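Local coordinates for SsDNA-binding protein essential for mitochondrial genome maintenance (Saccharomyces cerevisiae, PDB 6CQK), which binds single-stranded DNA preferentially and cooperatively, takes part in mitochondrial DNA replication and stimulates the PIF1 helicase, at residues I8-T17 / Y27-Q35; Y45-Q54 / S91-L99. All blocks are in the same frame, centred on the assembly; numbering follows the deposited sequence.

Contact 1. Residues I8-T17 / Y27-Q35; sequences IVGRIGSEFT and YLKYSIASQ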
loop_
_atom_site.group_PDB
_atom_site.type_symbol
_atom_site.label_atom_id
_atom_site.label_comp_id
_atom_site.label_asym_id
_atom_site.label_seq_id
_atom_site.Cartn_x
_atom_site.Cartn_y
_atom_site.Cartn_z
ATOM N N ILE A 8 -2.836 3.571 6.912
ATOM C CA ILE A 8 -3.948 3.588 7.823
ATOM C C ILE A 8 -5.059 4.444 7.279
ATOM O O ILE A 8 -4.836 5.523 6.763
ATOM C CB ILE A 8 -3.498 4.201 9.112
ATOM C CG1 ILE A 8 -2.440 3.322 9.766
ATOM C CG2 ILE A 8 -4.677 4.374 10.080
ATOM C CD1 ILE A 8 -1.498 4.126 10.612
ATOM N N VAL A 9 -6.275 3.954 7.374
ATOM C CA VAL A 9 -7.432 4.807 7.300
ATOM C C VAL A 9 -8.122 4.835 8.630
ATOM O O VAL A 9 -8.488 3.766 9.198
ATOM C CB VAL A 9 -8.431 4.345 6.247
ATOM C CG1 VAL A 9 -9.707 5.188 6.318
ATOM C CG2 VAL A 9 -7.833 4.553 4.888
ATOM N N GLY A 10 -8.367 6.052 9.080
ATOM C CA GLY A 10 -8.920 6.237 10.384
ATOM C C GLY A 10 -9.165 7.663 10.716
ATOM O O GLY A 10 -9.024 8.549 9.873
ATOM N N ARG A 11 -9.546 7.909 11.962
ATOM C CA ARG A 11 -9.933 9.241 12.354
ATOM C C ARG A 11 -8.928 9.813 13.297
ATOM O O ARG A 11 -8.372 9.103 14.132
ATOM C CB ARG A 11 -11.324 9.234 12.993
ATOM C CG ARG A 11 -12.431 9.550 11.988
ATOM C CD ARG A 11 -13.689 8.832 12.232
ATOM N NE ARG A 11 -13.472 7.511 11.638
ATOM C CZ ARG A 11 -14.361 6.531 11.694
ATOM N NH1 ARG A 11 -15.549 6.712 12.304
ATOM N NH2 ARG A 11 -14.064 5.371 11.137
ATOM N N ILE A 12 -8.703 11.103 13.186
ATOM C CA ILE A 12 -7.762 11.753 14.073
ATOM C C ILE A 12 -8.334 11.885 15.448
ATOM O O ILE A 12 -9.332 12.555 15.602
ATOM C CB ILE A 12 -7.283 13.095 13.489
ATOM C CG1 ILE A 12 -6.394 12.718 12.283
ATOM C CG2 ILE A 12 -6.563 13.906 14.547
ATOM C CD1 ILE A 12 -5.676 13.852 11.622
ATOM N N GLY A 13 -7.692 11.233 16.412
ATOM C CA GLY A 13 -8.206 11.141 17.744
ATOM C C GLY A 13 -7.445 11.934 18.770
ATOM O O GLY A 13 -7.524 11.659 19.943
ATOM N N SER A 14 -6.742 12.975 18.351
ATOM C CA SER A 14 -6.043 13.842 19.307
ATOM C C SER A 14 -5.746 15.237 18.754
ATOM O O SER A 14 -5.903 15.500 17.530
ATOM C CB SER A 14 -4.750 13.178 19.784
ATOM O OG SER A 14 -3.732 13.194 18.781
ATOM N N GLU A 15 -5.358 16.140 19.669
ATOM C CA GLU A 15 -4.755 17.422 19.296
ATOM C C GLU A 15 -3.420 17.127 18.645
ATOM O O GLU A 15 -2.872 16.033 18.733
ATOM C CB GLU A 15 -4.491 18.343 20.515
ATOM C CG GLU A 15 -5.643 19.084 21.232
ATOM C CD GLU A 15 -6.992 19.023 20.530
ATOM O OE1 GLU A 15 -7.108 19.635 19.430
ATOM O OE2 GLU A 15 -7.934 18.357 21.079
ATOM N N PHE A 16 -2.902 18.124 17.959
ATOM C CA PHE A 16 -1.566 18.022 17.405
ATOM C C PHE A 16 -0.569 18.609 18.428
ATOM O O PHE A 16 -0.339 19.785 18.399
ATOM C CB PHE A 16 -1.503 18.770 16.049
ATOM C CG PHE A 16 -2.441 18.237 14.988
ATOM C CD1 PHE A 16 -2.190 17.013 14.388
ATOM C CD2 PHE A 16 -3.511 18.984 14.539
ATOM C CE1 PHE A 16 -3.013 16.528 13.381
ATOM C CE2 PHE A 16 -4.320 18.525 13.525
ATOM C CZ PHE A 16 -4.076 17.296 12.945
ATOM N N THR A 17 0.082 17.795 19.251
ATOM C CA THR A 17 1.134 18.321 20.146
ATOM C C THR A 17 2.518 18.341 19.476
ATOM O O THR A 17 2.891 17.411 18.788
ATOM C CB THR A 17 1.338 17.526 21.447
ATOM O OG1 THR A 17 1.422 16.136 21.163
ATOM C CG2 THR A 17 0.289 17.809 22.537
ATOM N N TYR A 27 9.049 18.039 15.723
ATOM C CA TYR A 27 8.046 17.162 15.196
ATOM C C TYR A 27 6.720 17.286 15.850
ATOM O O TYR A 27 6.605 17.674 17.038
ATOM C CB TYR A 27 8.496 15.765 15.327
ATOM C CG TYR A 27 8.557 15.193 16.746
ATOM C CD1 TYR A 27 7.500 14.465 17.321
ATOM C CD2 TYR A 27 9.726 15.298 17.488
ATOM C CE1 TYR A 27 7.606 13.887 18.602
ATOM C CE2 TYR A 27 9.858 14.702 18.749
ATOM C CZ TYR A 27 8.804 14.004 19.302
ATOM O OH TYR A 27 8.960 13.509 20.568
ATOM N N LEU A 28 5.730 16.877 15.073
ATOM C CA LEU A 28 4.350 16.866 15.485
ATOM C C LEU A 28 3.913 15.441 15.847
ATOM O O LEU A 28 4.363 14.474 15.248
ATOM C CB LEU A 28 3.551 17.421 14.337
ATOM C CG LEU A 28 2.184 17.948 14.676
ATOM C CD1 LEU A 28 2.258 19.018 15.769
ATOM C CD2 LEU A 28 1.521 18.495 13.416
ATOM N N LYS A 29 3.115 15.314 16.902
ATOM C CA LYS A 29 2.569 14.002 17.383
ATOM C C LYS A 29 1.058 14.064 17.351
ATOM O O LYS A 29 0.483 15.097 17.656
ATOM C CB LYS A 29 3.003 13.645 18.837
ATOM C CG LYS A 29 4.207 12.673 18.964
ATOM C CD LYS A 29 3.786 11.187 19.087
ATOM C CE LYS A 29 4.942 10.247 18.797
ATOM N NZ LYS A 29 6.072 10.389 19.759
ATOM N N TYR A 30 0.440 12.995 16.890
ATOM C CA TYR A 30 -0.991 12.830 16.981
ATOM C C TYR A 30 -1.295 11.351 16.851
ATOM O O TYR A 30 -0.438 10.551 16.434
ATOM C CB TYR A 30 -1.740 13.652 15.924
ATOM C CG TYR A 30 -1.631 13.138 14.488
ATOM C CD1 TYR A 30 -0.569 13.484 13.659
ATOM C CD2 TYR A 30 -2.602 12.311 13.961
ATOM C CE1 TYR A 30 -0.482 13.020 12.365
ATOM C CE2 TYR A 30 -2.494 11.853 12.657
ATOM C CZ TYR A 30 -1.423 12.208 11.866
ATOM O OH TYR A 30 -1.311 11.661 10.581
ATOM N N SER A 31 -2.497 10.985 17.251
ATOM C CA SER A 31 -2.932 9.601 17.184
ATOM C C SER A 31 -4.169 9.457 16.263
ATOM O O SER A 31 -4.945 10.404 16.132
ATOM C CB SER A 31 -3.225 9.068 18.574
ATOM O OG SER A 31 -4.112 9.953 19.232
ATOM N N ILE A 32 -4.233 8.309 15.559
ATOM C CA ILE A 32 -5.315 7.956 14.686
ATOM C C ILE A 32 -6.034 6.792 15.366
ATOM O O ILE A 32 -5.403 5.794 15.693
ATOM C CB ILE A 32 -4.774 7.484 13.288
ATOM C CG1 ILE A 32 -4.044 8.623 12.598
ATOM C CG2 ILE A 32 -5.908 7.011 12.362
ATOM C CD1 ILE A 32 -3.379 8.229 11.312
ATOM N N ALA A 33 -7.336 6.918 15.523
ATOM C CA ALA A 33 -8.142 5.808 15.919
ATOM C C ALA A 33 -8.662 5.153 14.670
ATOM O O ALA A 33 -9.338 5.814 13.883
ATOM C CB ALA A 33 -9.297 6.281 16.773
ATOM N N SER A 34 -8.361 3.868 14.474
ATOM C CA SER A 34 -8.782 3.136 13.289
ATOM C C SER A 34 -9.510 1.958 13.818
ATOM O O SER A 34 -8.968 1.149 14.563
ATOM C CB SER A 34 -7.598 2.670 12.457
ATOM O OG SER A 34 -7.914 1.659 11.536
ATOM N N GLN A 35 -10.785 1.879 13.512
ATOM C CA GLN A 35 -11.591 0.787 13.978
ATOM C C GLN A 35 -12.348 0.237 12.839
ATOM O O GLN A 35 -13.415 0.706 12.534
ATOM C CB GLN A 35 -12.589 1.244 15.003
ATOM C CG GLN A 35 -13.348 0.074 15.531
ATOM C CD GLN A 35 -14.390 0.456 16.501
ATOM O OE1 GLN A 35 -14.803 1.577 16.539
ATOM N NE2 GLN A 35 -14.821 -0.477 17.290
#
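Tyr30 meets three residues of 8-17 along its length, Ser14, Phe16 and Ile12, and lies where the two registers of pairing between 8-17 and 27-35 meet. Its CB lies 3.5 Å from Ser14 OG and also touches Phe16 CD1. With chi1 at 72°, CG is tucked between the backbone N and the carbonyl carbon, which lays the ring alongside Phe16. There Phe16 CE1 stands over one face of the tyrosine, 3.8 Å from Tyr30 CG, in an offset edge-to-face pair whose planes meet at 74°. Farther out, Tyr30 CE2 packs 3.9 Å from Ile12 CD1, and the ring ends at OH, which is hydrogen-bonded to Gln94. Leu28 packs on the root of Phe16, its CD1 3.8 Å from Phe16 CB.

The backbones pair antiparallel in two registers. Arg11 N and O bind Ala33 O and N, Gly13 N donates to Ser31 O, and Lys29 N donates to Thr17 O, while the return bond from Thr17 N to Lys29 O is weak. Between the two sets of bonds the loop in 8-17 carries two extra residues, and there Ser14 OG accepts from Ser31 N at 3.0 Å, where regular pairing would probably put a backbone carbonyl, and donates to Glu15 O. At the far end Ser34 OG donates to Val9 O over 3.2 Å, and Ile8 CG2 meets Ile32 CG2.

Leu58 of helix 52-59 covers Phe16 and Tyr30, and Ile55 covers Leu28. Strand 43-49 borders 26-34 on its other edge. Ile8 and Gly10 pair with Val70 and Val68 of strand 67-77, and Ile12 with Gly65 and Ala66 just before it. Ile8 and Val9 continue the sheet into a strand of the second subunit, so the hairpin is both a wall of the OB-fold core and part of the subunit interface.

Contact 2. Residues Y45-Q54 / S91-L99; sequences YNITVFNEPQ and SLVQKDINL
The parallel pairing of strands 43-49 and 89-99, a feature of the OB fold, brings Thr48 beside Val93; after strand 43-49 comes helix 52-59, whose first turn returns to strand 89-99 through Gln54. Thr48 N donates to Leu92 O (2.8 Å), and Gln94 N donates to Thr48 O in a nearly straight bond of 171°. Leu92 CD1 touches both Tyr45 CB, at 3.8 Å, and Ile47 CD1. Val93 CG1 lies near the plane of the Phe50 ring, at its edge, 4.0 Å from CD2.

Gln94 runs out fully extended, CG anti to the backbone N (chi1 -180°), past Ile47 CG2 and Val49 CG2, both of which touch its OE1. Its NE2 donates to Gln54 OE1 over 2.9 Å, the two amides lying nearly coplanar. Gln54 NE2 in turn donates to Lys95 O at 3.0 Å, approaching from above the carbonyl plane, 64° out of it. Lys95 and Asp96 form a classic beta bulge opposite Glu71. At the start of the helix, Asn51 OD1 caps Gln54 N.

Each amide thus works at both ends: Gln94 gives to Gln54 while its OE1 is held by Tyr30, and Gln54 takes from Gln94 and gives to the bulge. This chain of bonds fixes which way both amides face and ties the first helical turn to strand 89-99, although the off-axis bond to Lys95 O is probably the softer link.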
loop_
_atom_site.group_PDB
_atom_site.type_symbol
_atom_site.label_atom_id
_atom_site.label_comp_id
_atom_site.label_asym_id
_atom_site.label_seq_id
_atom_site.Cartn_x
_atom_site.Cartn_y
_atom_site.Cartn_z
ATOM N N TYR A 45 -2.937 4.496 16.847
ATOM C CA TYR A 45 -1.587 4.493 16.250
ATOM C C TYR A 45 -1.055 5.875 16.404
ATOM O O TYR A 45 -1.781 6.836 16.086
ATOM C CB TYR A 45 -1.640 4.149 14.762
ATOM C CG TYR A 45 -2.044 2.731 14.463
ATOM C CD1 TYR A 45 -1.199 1.682 14.776
ATOM C CD2 TYR A 45 -3.276 2.423 13.840
ATOM C CE1 TYR A 45 -1.580 0.338 14.502
ATOM C CE2 TYR A 45 -3.665 1.098 13.590
ATOM C CZ TYR A 45 -2.819 0.056 13.928
ATOM O OH TYR A 45 -3.092 -1.254 13.656
ATOM N N ASN A 46 0.145 5.989 16.967
ATOM C CA ASN A 46 0.748 7.283 17.184
ATOM C C ASN A 46 1.692 7.601 16.065
ATOM O O ASN A 46 2.578 6.788 15.727
ATOM C CB ASN A 46 1.507 7.279 18.468
ATOM C CG ASN A 46 0.613 6.924 19.634
ATOM O OD1 ASN A 46 -0.385 7.625 19.916
ATOM N ND2 ASN A 46 0.940 5.842 20.330
ATOM N N ILE A 47 1.410 8.731 15.443
ATOM C CA ILE A 47 2.068 9.173 14.247
ATOM C C ILE A 47 3.033 10.285 14.618
ATOM O O ILE A 47 2.707 11.122 15.463
ATOM C CB ILE A 47 1.055 9.811 13.274
ATOM C CG1 ILE A 47 -0.090 8.858 12.991
ATOM C CG2 ILE A 47 1.738 10.246 11.986
ATOM C CD1 ILE A 47 0.338 7.465 12.561
ATOM N N THR A 48 4.206 10.277 13.977
ATOM C CA THR A 48 5.210 11.273 14.206
ATOM C C THR A 48 5.335 11.938 12.879
ATOM O O THR A 48 5.358 11.282 11.878
ATOM C CB THR A 48 6.543 10.603 14.605
ATOM O OG1 THR A 48 6.367 9.843 15.819
ATOM C CG2 THR A 48 7.608 11.619 14.838
ATOM N N VAL A 49 5.437 13.245 12.880
ATOM C CA VAL A 49 5.614 14.016 11.663
ATOM C C VAL A 49 6.800 14.990 11.704
ATOM O O VAL A 49 6.860 15.906 12.554
ATOM C CB VAL A 49 4.403 14.859 11.344
ATOM C CG1 VAL A 49 4.477 15.286 9.891
ATOM C CG2 VAL A 49 3.109 14.079 11.605
ATOM N N PHE A 50 7.776 14.741 10.825
ATOM C CA PHE A 50 8.864 15.668 10.631
ATOM C C PHE A 50 8.631 16.506 9.388
ATOM O O PHE A 50 8.966 17.673 9.426
ATOM C CB PHE A 50 10.183 14.957 10.554
ATOM C CG PHE A 50 10.565 14.259 11.803
ATOM C CD1 PHE A 50 11.031 14.935 12.881
ATOM C CD2 PHE A 50 10.455 12.896 11.899
ATOM C CE1 PHE A 50 11.382 14.270 14.056
ATOM C CE2 PHE A 50 10.810 12.213 13.071
ATOM C CZ PHE A 50 11.285 12.910 14.151
ATOM N N ASN A 51 8.113 15.945 8.300
ATOM C CA ASN A 51 8.028 16.672 7.024
ATOM C C ASN A 51 7.260 17.941 7.234
ATOM O O ASN A 51 6.072 17.938 7.505
ATOM C CB ASN A 51 7.397 15.818 5.935
ATOM C CG ASN A 51 7.055 16.585 4.648
ATOM O OD1 ASN A 51 6.184 17.446 4.605
ATOM N ND2 ASN A 51 7.749 16.257 3.587
ATOM N N GLU A 52 7.997 19.047 7.166
ATOM C CA GLU A 52 7.464 20.320 7.619
ATOM C C GLU A 52 6.250 20.765 6.800
ATOM O O GLU A 52 5.285 21.293 7.382
ATOM C CB GLU A 52 8.548 21.393 7.631
ATOM C CG GLU A 52 8.265 22.511 8.609
ATOM C CD GLU A 52 9.185 23.638 8.342
ATOM O OE1 GLU A 52 10.262 23.697 8.949
ATOM O OE2 GLU A 52 8.825 24.417 7.473
ATOM N N PRO A 53 6.290 20.559 5.467
ATOM C CA PRO A 53 5.085 20.913 4.705
ATOM C C PRO A 53 3.834 20.189 5.236
ATOM O O PRO A 53 2.774 20.811 5.342
ATOM C CB PRO A 53 5.423 20.466 3.276
ATOM C CG PRO A 53 6.909 20.432 3.195
ATOM C CD PRO A 53 7.463 20.332 4.593
ATOM N N GLN A 54 3.983 18.918 5.591
ATOM C CA GLN A 54 2.877 18.159 6.146
ATOM C C GLN A 54 2.530 18.627 7.553
ATOM O O GLN A 54 1.364 18.700 7.919
ATOM C CB GLN A 54 3.184 16.664 6.133
ATOM C CG GLN A 54 3.135 16.102 4.736
ATOM C CD GLN A 54 3.645 14.685 4.642
ATOM O OE1 GLN A 54 3.401 13.881 5.523
ATOM N NE2 GLN A 54 4.286 14.349 3.545
ATOM N N SER A 91 7.290 2.982 16.092
ATOM C CA SER A 91 7.391 4.323 15.618
ATOM C C SER A 91 6.825 4.337 14.242
ATOM O O SER A 91 7.160 3.476 13.426
ATOM C CB SER A 91 8.826 4.726 15.514
ATOM O OG SER A 91 8.911 5.883 14.719
ATOM N N LEU A 92 6.028 5.363 13.958
ATOM C CA LEU A 92 5.320 5.515 12.684
ATOM C C LEU A 92 5.507 6.926 12.257
ATOM O O LEU A 92 4.923 7.849 12.857
ATOM C CB LEU A 92 3.868 5.289 12.845
ATOM C CG LEU A 92 3.391 3.854 13.004
ATOM C CD1 LEU A 92 1.916 3.885 13.315
ATOM C CD2 LEU A 92 3.624 3.016 11.767
ATOM N N VAL A 93 6.399 7.118 11.277
ATOM C CA VAL A 93 6.780 8.447 10.857
ATOM C C VAL A 93 6.102 8.733 9.581
ATOM O O VAL A 93 6.229 7.956 8.623
ATOM C CB VAL A 93 8.284 8.552 10.699
ATOM C CG1 VAL A 93 8.632 9.890 10.094
ATOM C CG2 VAL A 93 8.928 8.403 12.068
ATOM N N GLN A 94 5.309 9.796 9.576
ATOM C CA GLN A 94 4.394 10.082 8.467
ATOM C C GLN A 94 5.134 10.392 7.168
ATOM O O GLN A 94 6.079 11.111 7.193
ATOM C CB GLN A 94 3.487 11.243 8.849
ATOM C CG GLN A 94 2.500 11.623 7.774
ATOM C CD GLN A 94 1.481 12.649 8.219
ATOM O OE1 GLN A 94 0.915 12.554 9.306
ATOM N NE2 GLN A 94 1.250 13.638 7.386
ATOM N N LYS A 95 4.719 9.792 6.054
ATOM C CA LYS A 95 5.257 10.069 4.714
ATOM C C LYS A 95 4.271 10.774 3.804
ATOM O O LYS A 95 4.634 11.484 2.899
ATOM C CB LYS A 95 5.766 8.757 4.114
ATOM C CG LYS A 95 7.054 8.238 4.744
ATOM C CD LYS A 95 7.974 9.441 5.099
ATOM C CE LYS A 95 9.176 9.170 5.997
ATOM N NZ LYS A 95 9.632 10.340 6.804
ATOM N N ASP A 96 3.001 10.669 4.100
ATOM C CA ASP A 96 2.010 11.262 3.262
ATOM C C ASP A 96 0.703 11.309 3.956
ATOM O O ASP A 96 0.494 10.487 4.821
ATOM C CB ASP A 96 1.893 10.425 2.021
ATOM C CG ASP A 96 2.119 11.204 0.872
ATOM O OD1 ASP A 96 1.280 12.091 0.578
ATOM O OD2 ASP A 96 3.242 11.021 0.384
ATOM N N ILE A 97 -0.141 12.275 3.631
ATOM C CA ILE A 97 -1.461 12.284 4.170
ATOM C C ILE A 97 -2.456 12.709 3.144
ATOM O O ILE A 97 -2.187 13.598 2.369
ATOM C CB ILE A 97 -1.583 13.099 5.479
ATOM C CG1 ILE A 97 -3.052 13.114 5.952
ATOM C CG2 ILE A 97 -1.059 14.492 5.349
ATOM C CD1 ILE A 97 -3.191 13.385 7.424
ATOM N N ASN A 98 -3.607 12.033 3.135
ATOM C CA ASN A 98 -4.794 12.382 2.356
ATOM C C ASN A 98 -5.933 12.743 3.328
ATOM O O ASN A 98 -6.257 11.985 4.233
ATOM C CB ASN A 98 -5.155 11.161 1.536
ATOM C CG ASN A 98 -5.620 11.518 0.184
ATOM O OD1 ASN A 98 -6.743 11.957 0.051
ATOM N ND2 ASN A 98 -4.798 11.298 -0.847
ATOM N N LEU A 99 -6.490 13.933 3.199
ATOM C CA LEU A 99 -7.642 14.306 3.962
ATOM C C LEU A 99 -8.805 13.783 3.171
ATOM O O LEU A 99 -8.970 14.155 2.032
ATOM C CB LEU A 99 -7.729 15.803 4.109
ATOM C CG LEU A 99 -8.936 16.165 4.924
ATOM C CD1 LEU A 99 -8.786 15.716 6.382
ATOM C CD2 LEU A 99 -9.180 17.653 4.834
#

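Contacts 1 and 2 follow one another along the chain, 8-17 / 27-35 closing before 45-54 / 91-99 opens, yet their centres are only about 10 Å apart. Strands 26-34 and 43-49 join them as antiparallel neighbours in one sheet, ordered 3-20, 26-34, 43-49, 89-99, 67-77, in which the first and last strands also pair. Tyr30 of contact 1 reaches into contact 2: its OH lies 2.7 Å from Gln94 OE1, and its carbonyl O is hydrogen-bonded to Ile47 N. Helix 52-59 begins within contact 2, and its Leu58 packs on side chains of both contacts. A local antiparallel hairpin and a parallel pairing of sequence-distant strands both line the core of this OB-family domain.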